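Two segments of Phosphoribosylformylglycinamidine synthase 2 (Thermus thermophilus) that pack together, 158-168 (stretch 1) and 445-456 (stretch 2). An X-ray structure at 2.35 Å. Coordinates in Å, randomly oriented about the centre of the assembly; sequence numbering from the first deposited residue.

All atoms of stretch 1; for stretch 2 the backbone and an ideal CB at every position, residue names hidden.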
# COMPACT_ATOMS: atom_id res chain seq x y z
N GLY A 158 3.82 -7.26 -7.23
CA GLY A 158 4.76 -6.17 -7.25
C GLY A 158 4.81 -5.47 -5.91
O GLY A 158 4.29 -6.00 -4.91
N GLY A 159 5.42 -4.30 -5.87
CA GLY A 159 5.51 -3.57 -4.63
C GLY A 159 6.63 -2.56 -4.67
O GLY A 159 7.04 -2.12 -5.74
N ASP A 160 7.16 -2.21 -3.50
CA ASP A 160 8.22 -1.21 -3.39
C ASP A 160 9.17 -1.55 -2.25
O ASP A 160 8.76 -1.66 -1.10
CB ASP A 160 7.56 0.15 -3.16
CG ASP A 160 8.56 1.27 -3.07
OD1 ASP A 160 9.44 1.37 -3.95
OD2 ASP A 160 8.45 2.07 -2.13
N LEU A 161 10.45 -1.72 -2.59
CA LEU A 161 11.49 -2.06 -1.62
C LEU A 161 12.58 -0.99 -1.59
O LEU A 161 13.09 -0.59 -2.64
CB LEU A 161 12.12 -3.41 -1.97
CG LEU A 161 13.42 -3.77 -1.23
CD1 LEU A 161 13.17 -3.95 0.27
CD2 LEU A 161 13.98 -5.05 -1.84
N TYR A 162 12.92 -0.52 -0.40
CA TYR A 162 13.95 0.51 -0.27
C TYR A 162 14.75 0.34 1.02
O TYR A 162 14.20 0.03 2.08
CB TYR A 162 13.33 1.90 -0.31
CG TYR A 162 14.34 2.95 -0.68
CD1 TYR A 162 15.15 3.55 0.28
CD2 TYR A 162 14.58 3.27 -2.02
CE1 TYR A 162 16.18 4.42 -0.07
CE2 TYR A 162 15.60 4.13 -2.39
CZ TYR A 162 16.41 4.70 -1.41
OH TYR A 162 17.46 5.50 -1.79
N PHE A 163 16.07 0.52 0.91
CA PHE A 163 16.93 0.39 2.08
C PHE A 163 17.37 1.79 2.50
O PHE A 163 17.80 2.59 1.67
CB PHE A 163 18.15 -0.48 1.75
CG PHE A 163 17.80 -1.88 1.34
CD1 PHE A 163 17.51 -2.17 0.01
CD2 PHE A 163 17.77 -2.91 2.27
CE1 PHE A 163 17.20 -3.48 -0.39
CE2 PHE A 163 17.46 -4.22 1.89
CZ PHE A 163 17.17 -4.51 0.56
N HIS A 164 17.26 2.08 3.80
CA HIS A 164 17.62 3.41 4.28
C HIS A 164 17.98 3.46 5.77
O HIS A 164 17.43 2.73 6.60
CB HIS A 164 16.45 4.37 3.97
CG HIS A 164 16.76 5.82 4.20
ND1 HIS A 164 16.81 6.39 5.45
CD2 HIS A 164 17.00 6.82 3.32
CE1 HIS A 164 17.06 7.68 5.34
NE2 HIS A 164 17.18 7.97 4.06
N GLU A 165 18.91 4.35 6.07
CA GLU A 165 19.43 4.60 7.40
C GLU A 165 18.34 4.86 8.44
O GLU A 165 18.42 4.35 9.56
CB GLU A 165 20.41 5.79 7.32
CG GLU A 165 20.65 6.58 8.60
CD GLU A 165 19.59 7.64 8.88
OE1 GLU A 165 19.27 8.43 7.98
OE2 GLU A 165 19.09 7.68 10.03
N GLY A 166 17.33 5.63 8.06
CA GLY A 166 16.26 5.95 8.99
C GLY A 166 15.36 4.81 9.41
O GLY A 166 14.51 4.97 10.29
N TYR A 167 15.54 3.64 8.81
CA TYR A 167 14.70 2.49 9.13
C TYR A 167 15.44 1.42 9.92
O TYR A 167 14.88 0.36 10.20
CB TYR A 167 14.14 1.88 7.85
CG TYR A 167 13.25 2.80 7.03
CD1 TYR A 167 12.00 3.21 7.50
CD2 TYR A 167 13.64 3.21 5.75
CE1 TYR A 167 11.16 4.02 6.72
CE2 TYR A 167 12.81 4.01 4.96
CZ TYR A 167 11.58 4.41 5.44
OH TYR A 167 10.77 5.19 4.64
N ARG A 168 16.69 1.70 10.26
CA ARG A 168 17.50 0.74 11.01
C ARG A 168 16.76 0.20 12.24
O ARG A 168 16.64 -1.01 12.41
CB ARG A 168 18.83 1.38 11.45
CG ARG A 168 19.86 0.39 11.99
CD ARG A 168 20.96 1.11 12.79
NE ARG A 168 21.42 2.33 12.12
CZ ARG A 168 22.09 2.34 10.97
NH1 ARG A 168 22.46 3.49 10.43
NH2 ARG A 168 22.39 1.20 10.37
N UNK A 445 -2.12 -1.46 -10.97
CA UNK A 445 -1.84 -1.10 -9.59
C UNK A 445 -0.36 -0.85 -9.32
O UNK A 445 0.52 -1.50 -9.90
CB UNK A 445 -2.35 -2.20 -8.66
N UNK A 446 -0.09 0.07 -8.41
CA UNK A 446 1.27 0.39 -8.04
C UNK A 446 1.28 1.09 -6.68
O UNK A 446 0.31 1.74 -6.31
CB UNK A 446 1.93 1.26 -9.11
N UNK A 447 2.37 0.92 -5.94
CA UNK A 447 2.51 1.56 -4.64
C UNK A 447 3.87 2.26 -4.65
O UNK A 447 4.86 1.66 -5.08
CB UNK A 447 2.39 0.55 -3.49
N UNK A 448 3.92 3.51 -4.22
CA UNK A 448 5.19 4.25 -4.21
C UNK A 448 5.38 5.20 -3.04
O UNK A 448 4.43 5.57 -2.35
CB UNK A 448 5.31 5.05 -5.51
N UNK A 449 6.63 5.61 -2.86
CA UNK A 449 7.08 6.59 -1.89
C UNK A 449 8.60 6.56 -1.88
O UNK A 449 9.22 5.50 -1.97
CB UNK A 449 6.50 6.31 -0.50
N UNK A 450 9.17 7.76 -1.83
CA UNK A 450 10.61 7.96 -1.83
C UNK A 450 11.01 8.52 -0.46
O UNK A 450 10.71 9.66 -0.13
CB UNK A 450 11.04 8.89 -2.96
N UNK A 451 11.70 7.72 0.36
CA UNK A 451 12.13 8.15 1.70
C UNK A 451 13.08 9.34 1.76
O UNK A 451 13.04 10.11 2.72
CB UNK A 451 12.81 6.97 2.40
N UNK A 452 13.94 9.49 0.75
CA UNK A 452 14.89 10.60 0.74
C UNK A 452 14.14 11.92 0.60
O UNK A 452 14.37 12.86 1.36
CB UNK A 452 15.91 10.44 -0.39
N UNK A 453 13.23 11.99 -0.36
CA UNK A 453 12.41 13.19 -0.57
C UNK A 453 11.60 13.46 0.70
O UNK A 453 11.54 14.58 1.21
CB UNK A 453 11.49 13.02 -1.78
N UNK A 454 10.97 12.40 1.20
CA UNK A 454 10.11 12.47 2.37
C UNK A 454 10.81 12.91 3.67
O UNK A 454 10.25 13.70 4.44
CB UNK A 454 9.47 11.10 2.59
N UNK A 455 12.02 12.43 3.91
CA UNK A 455 12.76 12.81 5.11
C UNK A 455 13.10 14.30 5.07
O UNK A 455 12.94 15.00 6.06
CB UNK A 455 14.03 11.97 5.24
N UNK A 456 13.54 14.78 3.91
CA UNK A 456 13.92 16.18 3.75
C UNK A 456 12.77 17.17 3.54
O UNK A 456 12.90 18.37 3.82
CB UNK A 456 14.88 16.29 2.56

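Strand 158-163 and the strand at 445-448 run nearly parallel, at 15°, with a closest axial approach of 6.0 Å. Position 445 lies out of reach of stretch 1, so the visible atoms set no preference; the residue is Ala-445.

At 446 CA-to-CB points sideways and the ideal CB has nothing of stretch 1 within 5.5 Å. A short side chain would make no contact, whereas a long one could reach the glycine strand, where backbone carbonyls favour a donor or a positive charge. The deposited Lys-446 reaches it, its NZ stopping 3.7 Å from Gly-159 O.

Position 447 has extended angles (-129/133), which suit beta-branched residues, and its ideal CB sits 5.3 Å from Gly-159 CA and 5.2 Å from Asp-160 CB. A small or medium beta-branched side chain would fit beside the Gly-159 backbone: valine, isoleucine or, with a hydroxyl, threonine. It is Val-447, whose CG1 packs 3.7 Å from Gly-159 CA.

At 448 CB points away, and the nearest feature is the carboxylate of Asp-160, 5.5 Å from the ideal CB to OD2. A polar residue is plausible, and a donor would seem the simplest answer to that charge. The residue is instead Asp-448, and a water reconciles the two acids by donating to both: 2.8 Å from its O to Asp-160 OD1, a weak bond, and 2.6 Å to Asp-448 OD2.

Position 449 points sideways, its ideal CB 4.9 Å from Asp-160 OD2, and polar side chains of some length would suit. The end of Gln-449 comes near Tyr-167 OH, though its amide orientation is uncertain. Position 450 points away just before a helix, a site where Asn, Asp, Ser or Thr commonly cap; Asn-450 occupies this N-cap position.

The clearest pocket faces 451. The ideal CB of 451 points toward stretch 1, 3.5 Å from Tyr-167 OH; the same ideal CB of 451 is 4.3 Å from His-164 CD2 and 4.7 Å from Tyr-162 CD1. With aromatic rings so close, a compact apolar side chain is expected, and phi of -62° at a helix start admits proline. Pro-451 lays its ring over one face of Tyr-162: CD is 4.2 Å from the ring centroid, 18° off the normal, a CH-pi contact. Its CB also meets Tyr-167 CE2 at 3.9 Å.

At 452 CB points sideways, 5.4 Å from Tyr-162 OH and 5.2 Å from His-164 NE2; a long donor such as Arg, Lys or Gln could turn back to the hydroxyl. Arg-452 does: NE donates a weak hydrogen bond to Tyr-162 OH (2.7 Å, 116°). NH2 also gives a weak bond to a water that donates to Phe-163 O.

Positions 453 and 454, both out of reach, are Tyr-453 and Ser-454; Ser-454 OG bonds Asn-450 O at 2.8 Å.

One helical turn beyond 451, position 455 again points toward stretch 1, with Glu-165 offering a negative charge. Arg or Lys would suit. Arg-455 forms a salt bridge, NH2 to Glu-165 OE1 at 3.6 Å, while NH1 lies 4.1 Å from Gly-166 CA. Position 456, Leu-456, is out of reach.

Stretch 2 445-456: AKVDQNPRYSRL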
# COMPACT_ATOMS: atom_id res chain seq x y z
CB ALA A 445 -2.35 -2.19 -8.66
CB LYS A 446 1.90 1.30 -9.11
CG LYS A 446 3.38 1.03 -9.39
CD LYS A 446 4.26 1.48 -8.27
CE LYS A 446 5.72 1.21 -8.59
NZ LYS A 446 5.96 -0.24 -8.77
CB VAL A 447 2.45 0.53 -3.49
CG1 VAL A 447 3.42 -0.60 -3.75
CG2 VAL A 447 2.77 1.20 -2.18
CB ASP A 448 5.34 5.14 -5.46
CG ASP A 448 5.57 4.36 -6.73
OD1 ASP A 448 4.63 4.34 -7.56
OD2 ASP A 448 6.67 3.79 -6.92
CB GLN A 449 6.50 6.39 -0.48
CG GLN A 449 7.27 5.52 0.47
CD GLN A 449 8.49 6.18 1.09
OE1 GLN A 449 8.43 7.29 1.63
NE2 GLN A 449 9.61 5.48 1.02
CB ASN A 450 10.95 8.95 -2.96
CG ASN A 450 12.44 9.22 -3.08
OD1 ASN A 450 12.96 9.32 -4.20
ND2 ASN A 450 13.12 9.36 -1.95
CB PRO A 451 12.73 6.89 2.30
CG PRO A 451 13.25 6.17 1.11
CD PRO A 451 12.15 6.34 0.09
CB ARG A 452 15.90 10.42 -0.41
CG ARG A 452 16.69 9.12 -0.30
CD ARG A 452 17.81 9.04 -1.32
NE ARG A 452 18.62 7.84 -1.17
CZ ARG A 452 19.32 7.53 -0.07
NH1 ARG A 452 19.30 8.33 0.98
NH2 ARG A 452 20.04 6.42 -0.03
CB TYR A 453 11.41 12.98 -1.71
CG TYR A 453 11.98 12.72 -3.09
CD1 TYR A 453 11.13 12.53 -4.18
CD2 TYR A 453 13.36 12.73 -3.31
CE1 TYR A 453 11.63 12.35 -5.46
CE2 TYR A 453 13.86 12.56 -4.59
CZ TYR A 453 13.00 12.37 -5.66
OH TYR A 453 13.49 12.20 -6.93
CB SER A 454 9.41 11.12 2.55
OG SER A 454 8.66 10.76 1.38
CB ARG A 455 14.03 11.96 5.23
CG ARG A 455 15.19 12.56 6.04
CD ARG A 455 14.81 12.92 7.47
NE ARG A 455 14.51 11.77 8.31
CZ ARG A 455 15.37 10.80 8.61
NH1 ARG A 455 15.00 9.79 9.39
NH2 ARG A 455 16.60 10.83 8.11
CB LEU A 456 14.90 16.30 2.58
CG LEU A 456 16.23 15.58 2.82
CD1 LEU A 456 16.98 15.43 1.51
CD2 LEU A 456 17.05 16.37 3.84
O HOH W 1 8.69 3.72 -5.22
O HOH W 2 20.78 3.85 1.86
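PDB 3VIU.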